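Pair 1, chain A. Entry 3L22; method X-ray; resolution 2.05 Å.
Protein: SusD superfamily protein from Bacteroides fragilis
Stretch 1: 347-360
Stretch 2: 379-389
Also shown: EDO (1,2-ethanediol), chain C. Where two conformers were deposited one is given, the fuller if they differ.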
# COMPACT_ATOMS: atom_id res chain seq x y z
N THR A 347 18.30 -16.96 -8.30
CA THR A 347 16.85 -16.93 -8.10
C THR A 347 16.27 -15.52 -8.29
O THR A 347 15.19 -15.35 -8.89
CB THR A 347 16.51 -17.46 -6.68
OG1 THR A 347 17.02 -18.78 -6.60
CG2 THR A 347 15.02 -17.45 -6.37
N ALA A 348 16.97 -14.52 -7.77
CA ALA A 348 16.53 -13.11 -7.91
C ALA A 348 16.40 -12.76 -9.39
O ALA A 348 15.42 -12.12 -9.80
CB ALA A 348 17.53 -12.13 -7.20
N LYS A 349 17.40 -13.17 -10.16
CA LYS A 349 17.43 -12.92 -11.60
C LYS A 349 16.27 -13.61 -12.31
O LYS A 349 15.64 -13.01 -13.20
CB LYS A 349 18.74 -13.38 -12.24
CG LYS A 349 20.02 -12.61 -11.86
CD LYS A 349 21.23 -13.45 -12.32
CE LYS A 349 22.42 -12.66 -12.25
NZ LYS A 349 23.73 -13.35 -12.51
N SER A 350 15.96 -14.84 -11.94
CA SER A 350 14.86 -15.56 -12.60
C SER A 350 13.51 -14.90 -12.27
O SER A 350 12.65 -14.76 -13.15
CB SER A 350 14.87 -17.05 -12.27
OG SER A 350 14.28 -17.29 -11.01
N LEU A 351 13.35 -14.44 -11.02
CA LEU A 351 12.14 -13.73 -10.60
C LEU A 351 12.00 -12.38 -11.36
O LEU A 351 10.91 -12.09 -11.89
CB LEU A 351 12.14 -13.52 -9.08
CG LEU A 351 12.01 -14.78 -8.20
CD1 LEU A 351 12.41 -14.54 -6.73
CD2 LEU A 351 10.61 -15.41 -8.29
N LEU A 352 13.08 -11.59 -11.40
CA LEU A 352 13.11 -10.32 -12.17
C LEU A 352 12.73 -10.57 -13.62
O LEU A 352 11.89 -9.85 -14.18
CB LEU A 352 14.48 -9.62 -12.10
CG LEU A 352 14.66 -8.30 -12.86
CD1 LEU A 352 13.55 -7.28 -12.46
CD2 LEU A 352 16.06 -7.70 -12.66
N LYS A 353 13.30 -11.61 -14.23
CA LYS A 353 13.01 -11.89 -15.63
C LYS A 353 11.52 -12.19 -15.87
O LYS A 353 10.96 -11.78 -16.90
CB LYS A 353 13.90 -13.01 -16.17
CG LYS A 353 15.34 -12.57 -16.38
CD LYS A 353 16.29 -13.73 -16.56
CE LYS A 353 16.25 -14.30 -17.98
NZ LYS A 353 17.49 -15.05 -18.40
N GLN A 354 10.86 -12.88 -14.95
CA GLN A 354 9.44 -13.14 -15.14
C GLN A 354 8.64 -11.85 -15.29
O GLN A 354 7.81 -11.73 -16.19
CB GLN A 354 8.80 -13.90 -13.98
CG GLN A 354 9.16 -15.32 -13.88
CD GLN A 354 8.37 -16.03 -12.78
OE1 GLN A 354 7.12 -16.07 -12.82
NE2 GLN A 354 9.08 -16.58 -11.81
N VAL A 355 8.90 -10.90 -14.40
CA VAL A 355 8.12 -9.67 -14.41
C VAL A 355 8.49 -8.80 -15.60
O VAL A 355 7.60 -8.37 -16.34
CB VAL A 355 8.24 -8.91 -13.09
CG1 VAL A 355 7.51 -7.54 -13.18
CG2 VAL A 355 7.68 -9.79 -11.92
N ARG A 356 9.79 -8.57 -15.81
CA ARG A 356 10.20 -7.69 -16.91
C ARG A 356 9.82 -8.29 -18.26
O ARG A 356 9.36 -7.57 -19.14
CB ARG A 356 11.71 -7.41 -16.85
CG ARG A 356 12.23 -6.44 -17.93
CD ARG A 356 13.69 -6.04 -17.72
NE ARG A 356 14.16 -5.12 -18.76
CZ ARG A 356 13.97 -3.80 -18.76
NH1 ARG A 356 13.36 -3.18 -17.77
NH2 ARG A 356 14.42 -3.07 -19.77
N GLY A 357 10.03 -9.59 -18.42
CA GLY A 357 9.67 -10.30 -19.66
C GLY A 357 8.20 -10.27 -20.02
O GLY A 357 7.84 -10.42 -21.18
N ARG A 358 7.33 -10.10 -19.03
CA ARG A 358 5.92 -9.91 -19.32
C ARG A 358 5.67 -8.65 -20.17
O ARG A 358 4.79 -8.66 -21.05
CB ARG A 358 5.07 -10.00 -18.07
CG ARG A 358 3.55 -9.95 -18.31
CD ARG A 358 2.95 -8.59 -18.15
NE ARG A 358 3.04 -8.04 -16.80
CZ ARG A 358 2.12 -8.16 -15.84
NH1 ARG A 358 1.02 -8.89 -16.02
NH2 ARG A 358 2.31 -7.56 -14.66
N SER A 359 6.47 -7.59 -19.93
CA SER A 359 6.27 -6.31 -20.60
C SER A 359 7.31 -5.93 -21.67
O SER A 359 7.03 -5.09 -22.53
CB SER A 359 6.21 -5.21 -19.53
OG SER A 359 5.06 -5.36 -18.70
N VAL A 360 8.52 -6.50 -21.58
CA VAL A 360 9.68 -6.11 -22.41
C VAL A 360 10.21 -7.36 -23.09
O VAL A 360 10.58 -8.28 -22.43
CB VAL A 360 10.83 -5.49 -21.56
CG1 VAL A 360 12.09 -5.18 -22.41
CG2 VAL A 360 10.36 -4.17 -20.83
N GLU A 379 19.65 -2.68 -8.04
CA GLU A 379 19.12 -1.50 -8.71
C GLU A 379 18.15 -1.86 -9.83
O GLU A 379 17.14 -1.19 -10.00
CB GLU A 379 20.25 -0.66 -9.26
CG GLU A 379 19.79 0.63 -9.92
CD GLU A 379 20.89 1.74 -9.98
OE1 GLU A 379 21.68 1.89 -8.98
OE2 GLU A 379 20.94 2.43 -11.06
N ALA A 380 18.43 -2.93 -10.57
CA ALA A 380 17.49 -3.38 -11.61
C ALA A 380 16.16 -3.81 -11.00
O ALA A 380 15.11 -3.58 -11.57
CB ALA A 380 18.10 -4.53 -12.44
N ILE A 381 16.21 -4.45 -9.84
CA ILE A 381 14.98 -4.85 -9.15
C ILE A 381 14.21 -3.62 -8.65
O ILE A 381 12.99 -3.51 -8.88
CB ILE A 381 15.26 -5.84 -7.98
CG1 ILE A 381 15.82 -7.16 -8.54
CG2 ILE A 381 13.96 -6.05 -7.12
CD1 ILE A 381 16.56 -8.05 -7.52
N TYR A 382 14.92 -2.66 -8.02
CA TYR A 382 14.27 -1.43 -7.57
C TYR A 382 13.61 -0.65 -8.70
O TYR A 382 12.49 -0.19 -8.56
CB TYR A 382 15.24 -0.50 -6.84
CG TYR A 382 15.98 -1.10 -5.65
CD1 TYR A 382 15.47 -2.17 -4.93
CD2 TYR A 382 17.21 -0.59 -5.25
CE1 TYR A 382 16.18 -2.73 -3.84
CE2 TYR A 382 17.92 -1.13 -4.13
CZ TYR A 382 17.39 -2.20 -3.46
OH TYR A 382 18.07 -2.75 -2.41
N ASN A 383 14.33 -0.54 -9.84
CA ASN A 383 13.81 0.17 -10.99
C ASN A 383 12.60 -0.54 -11.63
O ASN A 383 11.65 0.11 -11.99
CB ASN A 383 14.89 0.38 -12.05
CG ASN A 383 15.86 1.48 -11.68
OD1 ASN A 383 15.52 2.41 -10.95
ND2 ASN A 383 17.08 1.38 -12.20
N GLU A 384 12.66 -1.86 -11.73
CA GLU A 384 11.51 -2.61 -12.25
C GLU A 384 10.25 -2.40 -11.39
O GLU A 384 9.15 -2.22 -11.90
CB GLU A 384 11.84 -4.10 -12.36
CG GLU A 384 10.96 -4.85 -13.39
CD GLU A 384 11.25 -4.47 -14.84
OE1 GLU A 384 12.43 -4.18 -15.20
OE2 GLU A 384 10.30 -4.52 -15.64
N LYS A 385 10.45 -2.40 -10.08
CA LYS A 385 9.37 -2.17 -9.12
C LYS A 385 8.81 -0.73 -9.29
O LYS A 385 7.61 -0.53 -9.26
CB LYS A 385 9.93 -2.40 -7.71
CG LYS A 385 8.91 -2.30 -6.57
CD LYS A 385 8.26 -3.62 -6.28
CE LYS A 385 7.35 -3.57 -5.03
NZ LYS A 385 8.17 -3.40 -3.81
N ARG A 386 9.68 0.24 -9.55
CA ARG A 386 9.26 1.62 -9.77
C ARG A 386 8.35 1.76 -11.00
O ARG A 386 7.31 2.45 -10.96
CB ARG A 386 10.49 2.53 -9.89
CG ARG A 386 11.22 2.74 -8.57
CD ARG A 386 12.52 3.50 -8.75
NE ARG A 386 12.27 4.90 -9.08
CZ ARG A 386 13.21 5.82 -9.25
NH1 ARG A 386 14.51 5.52 -9.14
NH2 ARG A 386 12.85 7.06 -9.56
N LEU A 387 8.72 1.07 -12.08
CA LEU A 387 7.94 1.11 -13.32
C LEU A 387 6.67 0.26 -13.22
O LEU A 387 5.58 0.71 -13.54
CB LEU A 387 8.79 0.70 -14.54
CG LEU A 387 8.10 0.63 -15.91
CD1 LEU A 387 7.49 2.00 -16.28
CD2 LEU A 387 9.05 0.15 -17.01
N GLU A 388 6.81 -0.96 -12.75
CA GLU A 388 5.64 -1.81 -12.57
C GLU A 388 4.57 -1.17 -11.67
O GLU A 388 3.40 -1.32 -11.99
CB GLU A 388 6.04 -3.18 -12.02
CG GLU A 388 4.95 -4.27 -12.06
CD GLU A 388 4.63 -4.81 -13.45
OE1 GLU A 388 5.52 -4.86 -14.34
OE2 GLU A 388 3.45 -5.18 -13.64
N PHE A 389 4.97 -0.48 -10.58
CA PHE A 389 4.04 0.03 -9.58
C PHE A 389 3.88 1.54 -9.52
O PHE A 389 3.36 2.10 -8.54
CB PHE A 389 4.36 -0.63 -8.22
CG PHE A 389 4.08 -2.07 -8.26
CD1 PHE A 389 2.76 -2.51 -8.27
CD2 PHE A 389 5.09 -2.99 -8.46
CE1 PHE A 389 2.48 -3.87 -8.39
CE2 PHE A 389 4.81 -4.32 -8.59
CZ PHE A 389 3.50 -4.75 -8.58
C1 EDO C . 6.70 -3.62 -0.95
O1 EDO C . 6.14 -3.82 -2.23
C2 EDO C . 6.26 -2.30 -0.29
O2 EDO C . 7.07 -2.23 0.92
O HOH W 1 5.50 -6.57 -16.36

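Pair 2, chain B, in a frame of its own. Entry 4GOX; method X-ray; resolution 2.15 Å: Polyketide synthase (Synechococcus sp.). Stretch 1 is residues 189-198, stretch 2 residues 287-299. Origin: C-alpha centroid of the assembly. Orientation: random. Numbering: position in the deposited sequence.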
# COMPACT_ATOMS: atom_id res chain seq x y z
N TRP B 189 13.74 -1.91 -3.57
CA TRP B 189 13.50 -2.41 -2.21
C TRP B 189 14.19 -1.49 -1.19
O TRP B 189 13.60 -1.12 -0.16
CB TRP B 189 14.06 -3.84 -2.07
CG TRP B 189 13.80 -4.42 -0.71
CD1 TRP B 189 12.68 -5.09 -0.30
CD2 TRP B 189 14.66 -4.35 0.42
NE1 TRP B 189 12.82 -5.47 1.02
CE2 TRP B 189 14.03 -5.05 1.48
CE3 TRP B 189 15.96 -3.83 0.63
CZ2 TRP B 189 14.59 -5.14 2.76
CZ3 TRP B 189 16.52 -3.93 1.89
CH2 TRP B 189 15.85 -4.59 2.93
N ARG B 190 15.44 -1.15 -1.47
CA ARG B 190 16.24 -0.34 -0.57
C ARG B 190 15.67 1.08 -0.46
O ARG B 190 15.44 1.56 0.64
CB ARG B 190 17.70 -0.33 -1.04
CG ARG B 190 18.67 0.40 -0.11
CD ARG B 190 20.07 0.42 -0.67
NE ARG B 190 20.15 1.16 -1.92
CZ ARG B 190 20.49 0.63 -3.09
NH1 ARG B 190 20.84 -0.65 -3.16
NH2 ARG B 190 20.50 1.37 -4.18
N THR B 191 15.44 1.74 -1.61
CA THR B 191 14.90 3.11 -1.66
C THR B 191 13.59 3.22 -0.88
O THR B 191 13.47 4.07 -0.00
CB THR B 191 14.75 3.55 -3.12
OG1 THR B 191 16.03 3.44 -3.75
CG2 THR B 191 14.18 4.97 -3.26
N SER B 192 12.62 2.34 -1.19
CA SER B 192 11.30 2.33 -0.55
C SER B 192 11.42 2.12 0.95
O SER B 192 10.84 2.89 1.71
CB SER B 192 10.40 1.23 -1.12
OG SER B 192 10.18 1.53 -2.48
N ASN B 193 12.11 1.05 1.35
CA ASN B 193 12.24 0.71 2.74
C ASN B 193 12.92 1.77 3.54
O ASN B 193 12.44 2.08 4.62
CB ASN B 193 12.80 -0.69 2.93
CG ASN B 193 11.73 -1.72 2.62
OD1 ASN B 193 10.66 -1.68 3.19
ND2 ASN B 193 11.94 -2.54 1.60
N ARG B 194 13.95 2.41 2.97
CA ARG B 194 14.63 3.49 3.67
C ARG B 194 13.70 4.72 3.83
O ARG B 194 13.58 5.26 4.94
CB ARG B 194 15.94 3.86 2.96
CG ARG B 194 16.63 5.13 3.48
CD ARG B 194 17.37 4.81 4.74
NE ARG B 194 18.37 3.76 4.52
CZ ARG B 194 18.93 3.04 5.48
NH1 ARG B 194 18.58 3.22 6.75
NH2 ARG B 194 19.83 2.11 5.18
N ASN B 195 13.00 5.12 2.74
CA ASN B 195 12.06 6.26 2.77
C ASN B 195 10.94 6.07 3.79
O ASN B 195 10.67 6.98 4.57
CB ASN B 195 11.49 6.56 1.39
CG ASN B 195 12.48 7.10 0.40
OD1 ASN B 195 13.44 7.73 0.76
ND2 ASN B 195 12.24 6.93 -0.88
N ILE B 196 10.33 4.87 3.83
CA ILE B 196 9.23 4.56 4.76
C ILE B 196 9.72 4.55 6.20
O ILE B 196 9.07 5.13 7.08
CB ILE B 196 8.41 3.30 4.38
CG1 ILE B 196 7.92 3.35 2.92
CG2 ILE B 196 7.21 3.15 5.34
CD1 ILE B 196 7.64 1.97 2.36
N LEU B 197 10.89 3.91 6.43
CA LEU B 197 11.56 3.92 7.73
C LEU B 197 11.80 5.38 8.19
O LEU B 197 11.46 5.71 9.34
CB LEU B 197 12.90 3.17 7.64
CG LEU B 197 13.68 3.05 8.93
CD1 LEU B 197 12.97 2.12 9.90
CD2 LEU B 197 15.14 2.61 8.67
N ASP B 198 12.38 6.24 7.31
CA ASP B 198 12.62 7.66 7.63
C ASP B 198 11.31 8.38 7.98
O ASP B 198 11.30 9.13 8.96
CB ASP B 198 13.33 8.39 6.49
CG ASP B 198 14.80 8.00 6.31
OD1 ASP B 198 15.31 7.20 7.15
OD2 ASP B 198 15.41 8.42 5.30
N LEU B 287 24.44 -8.38 -2.45
CA LEU B 287 23.67 -7.15 -2.21
C LEU B 287 24.62 -6.01 -1.91
O LEU B 287 25.76 -6.25 -1.51
CB LEU B 287 22.75 -7.35 -1.00
CG LEU B 287 21.69 -8.44 -1.08
CD1 LEU B 287 20.86 -8.42 0.19
CD2 LEU B 287 20.76 -8.22 -2.26
N GLN B 288 24.17 -4.76 -2.09
CA GLN B 288 25.07 -3.63 -1.78
C GLN B 288 25.19 -3.47 -0.26
O GLN B 288 24.35 -3.98 0.49
CB GLN B 288 24.60 -2.32 -2.45
CG GLN B 288 24.54 -2.39 -3.98
CD GLN B 288 25.85 -2.80 -4.62
OE1 GLN B 288 25.95 -3.82 -5.31
NE2 GLN B 288 26.89 -2.06 -4.36
N LEU B 289 26.25 -2.81 0.19
CA LEU B 289 26.50 -2.61 1.62
C LEU B 289 25.34 -1.95 2.38
O LEU B 289 24.95 -2.49 3.40
CB LEU B 289 27.88 -1.97 1.87
CG LEU B 289 29.01 -2.95 2.29
CD1 LEU B 289 29.05 -4.25 1.44
CD2 LEU B 289 30.36 -2.30 2.25
N ASP B 290 24.71 -0.88 1.84
CA ASP B 290 23.56 -0.29 2.52
C ASP B 290 22.30 -1.14 2.43
O ASP B 290 21.42 -1.00 3.28
CB ASP B 290 23.26 1.16 2.11
CG ASP B 290 23.16 1.48 0.63
OD1 ASP B 290 23.63 0.65 -0.20
OD2 ASP B 290 22.76 2.60 0.31
N THR B 291 22.20 -2.01 1.40
CA THR B 291 21.04 -2.92 1.33
C THR B 291 21.14 -3.91 2.49
O THR B 291 20.14 -4.19 3.13
CB THR B 291 20.95 -3.67 -0.00
OG1 THR B 291 21.04 -2.74 -1.08
CG2 THR B 291 19.65 -4.46 -0.14
N ILE B 292 22.36 -4.35 2.80
CA ILE B 292 22.63 -5.29 3.89
C ILE B 292 22.30 -4.62 5.23
O ILE B 292 21.55 -5.20 6.01
CB ILE B 292 24.06 -5.86 3.82
CG1 ILE B 292 24.25 -6.72 2.55
CG2 ILE B 292 24.43 -6.66 5.08
CD1 ILE B 292 25.74 -6.91 2.13
N GLN B 293 22.84 -3.39 5.48
CA GLN B 293 22.58 -2.64 6.71
C GLN B 293 21.04 -2.46 6.93
O GLN B 293 20.54 -2.75 8.02
CB GLN B 293 23.34 -1.29 6.74
CG GLN B 293 24.88 -1.46 6.63
CD GLN B 293 25.80 -0.23 6.80
OE1 GLN B 293 27.03 -0.37 6.87
NE2 GLN B 293 25.26 0.98 6.89
N LEU B 294 20.31 -2.09 5.89
CA LEU B 294 18.87 -1.90 5.97
C LEU B 294 18.12 -3.21 6.31
O LEU B 294 17.26 -3.21 7.19
CB LEU B 294 18.34 -1.25 4.71
CG LEU B 294 16.84 -0.90 4.65
CD1 LEU B 294 16.42 0.08 5.79
CD2 LEU B 294 16.49 -0.33 3.30
N ALA B 295 18.52 -4.32 5.67
CA ALA B 295 17.94 -5.65 5.89
C ALA B 295 18.21 -6.11 7.35
O ALA B 295 17.32 -6.66 7.99
CB ALA B 295 18.53 -6.65 4.89
N GLU B 296 19.39 -5.79 7.89
CA GLU B 296 19.75 -6.10 9.28
C GLU B 296 18.86 -5.31 10.24
O GLU B 296 18.52 -5.83 11.29
CB GLU B 296 21.25 -5.82 9.55
CG GLU B 296 22.18 -6.77 8.80
CD GLU B 296 23.68 -6.59 8.98
OE1 GLU B 296 24.15 -5.44 9.20
OE2 GLU B 296 24.40 -7.60 8.84
N THR B 297 18.46 -4.09 9.88
CA THR B 297 17.55 -3.25 10.69
C THR B 297 16.22 -4.01 10.91
O THR B 297 15.59 -3.86 11.97
CB THR B 297 17.36 -1.89 9.99
OG1 THR B 297 18.57 -1.15 10.12
CG2 THR B 297 16.19 -1.07 10.53
N PHE B 298 15.80 -4.82 9.92
CA PHE B 298 14.56 -5.61 10.00
C PHE B 298 14.77 -7.02 10.48
O PHE B 298 13.85 -7.82 10.37
CB PHE B 298 13.82 -5.63 8.66
CG PHE B 298 13.57 -4.29 8.06
CD1 PHE B 298 12.79 -3.35 8.73
CD2 PHE B 298 14.10 -3.95 6.83
CE1 PHE B 298 12.57 -2.08 8.18
CE2 PHE B 298 13.86 -2.69 6.27
CZ PHE B 298 13.11 -1.76 6.96
N ALA B 299 15.97 -7.32 11.03
CA ALA B 299 16.37 -8.64 11.56
C ALA B 299 16.45 -9.78 10.53
O ALA B 299 16.43 -10.95 10.92
CB ALA B 299 15.51 -9.03 12.76

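In both pairs two helices pack side by side and run in broadly the same direction. The axes of pair 1 approach to 10.7 Å and cross at 27°; those of pair 2 approach to 10.1 Å and cross at 48°. Despite this difference, the N, CA and C atoms of 14 central residues superpose with an RMSD of 0.5 Å. The buried surface is 452 Å² in pair 1 and 584 Å² in pair 2.

The central position of the second helix is Glu384(A) in pair 1 and Leu294(B) in pair 2, whose CA atoms fall 0.1 Å apart. Each has more of its surface covered by the partner stretch than any other residue of its own stretch, and each points its CA-to-CB bond toward the partner helix with chi1 in t and chi2 in p. Leu294(B) is a knob set among Trp189(B), Asn193(B), Arg194(B) and Leu197(B), with its CD2 3.7 Å from CB of Asn193(B) and its CD1 4.0 Å from CD2 of Leu197(B). Glu384(A) packs its aliphatic part in a similar way, its CB lying 3.6 Å from CD1 of Leu352(A), but ends in a carboxylate, which is paired with an arginine of the partner helix.

The matched arginines, Arg356(A) and Arg194(B), meet these side chains differently. NH1 of Arg356(A) donates to OE1 of Glu384(A) at 2.9 Å, a nearly straight hydrogen bond within a salt bridge, with the oxygen near the guanidinium plane. Arg194(B) has no carboxylate at that site; instead, CD1 of Leu294(B) lies over one face of its guanidinium.

Polarity is reversed at another pair of matched positions, Leu352(A) and Arg190(B). CD2 of Leu352(A) packs 3.8 Å from CB of Ala380(A) and 4.2 Å from CG1 of Ile381(A). The counterparts of these two partners are Asp290(B) and Thr291(B), and Arg190(B) engages both: NH1 donates to OG1 of Thr291(B) at 3.0 Å, while NE lies 3.7 Å from OD2 of Asp290(B). This long salt bridge is purely electrostatic, because the carboxylate oxygen sits well out of the guanidinium plane.

Each pair also has an anchor without a counterpart in the superposition. In pair 1, Glu388(A) accepts a hydrogen bond through OE2 from NH2 of Arg358(A) at 2.8 Å, again within a salt bridge, and a water links its OE1 to Val355(A) O, Arg358(A) NE and Ser359(A) OG. In pair 2, Trp189(B) supplies an apolar surface: CZ3 lies 3.9 Å from CD2 of Leu294(B), and CH2 lies 3.8 Å from CA of Ala295(B), which meets the ring at its edge.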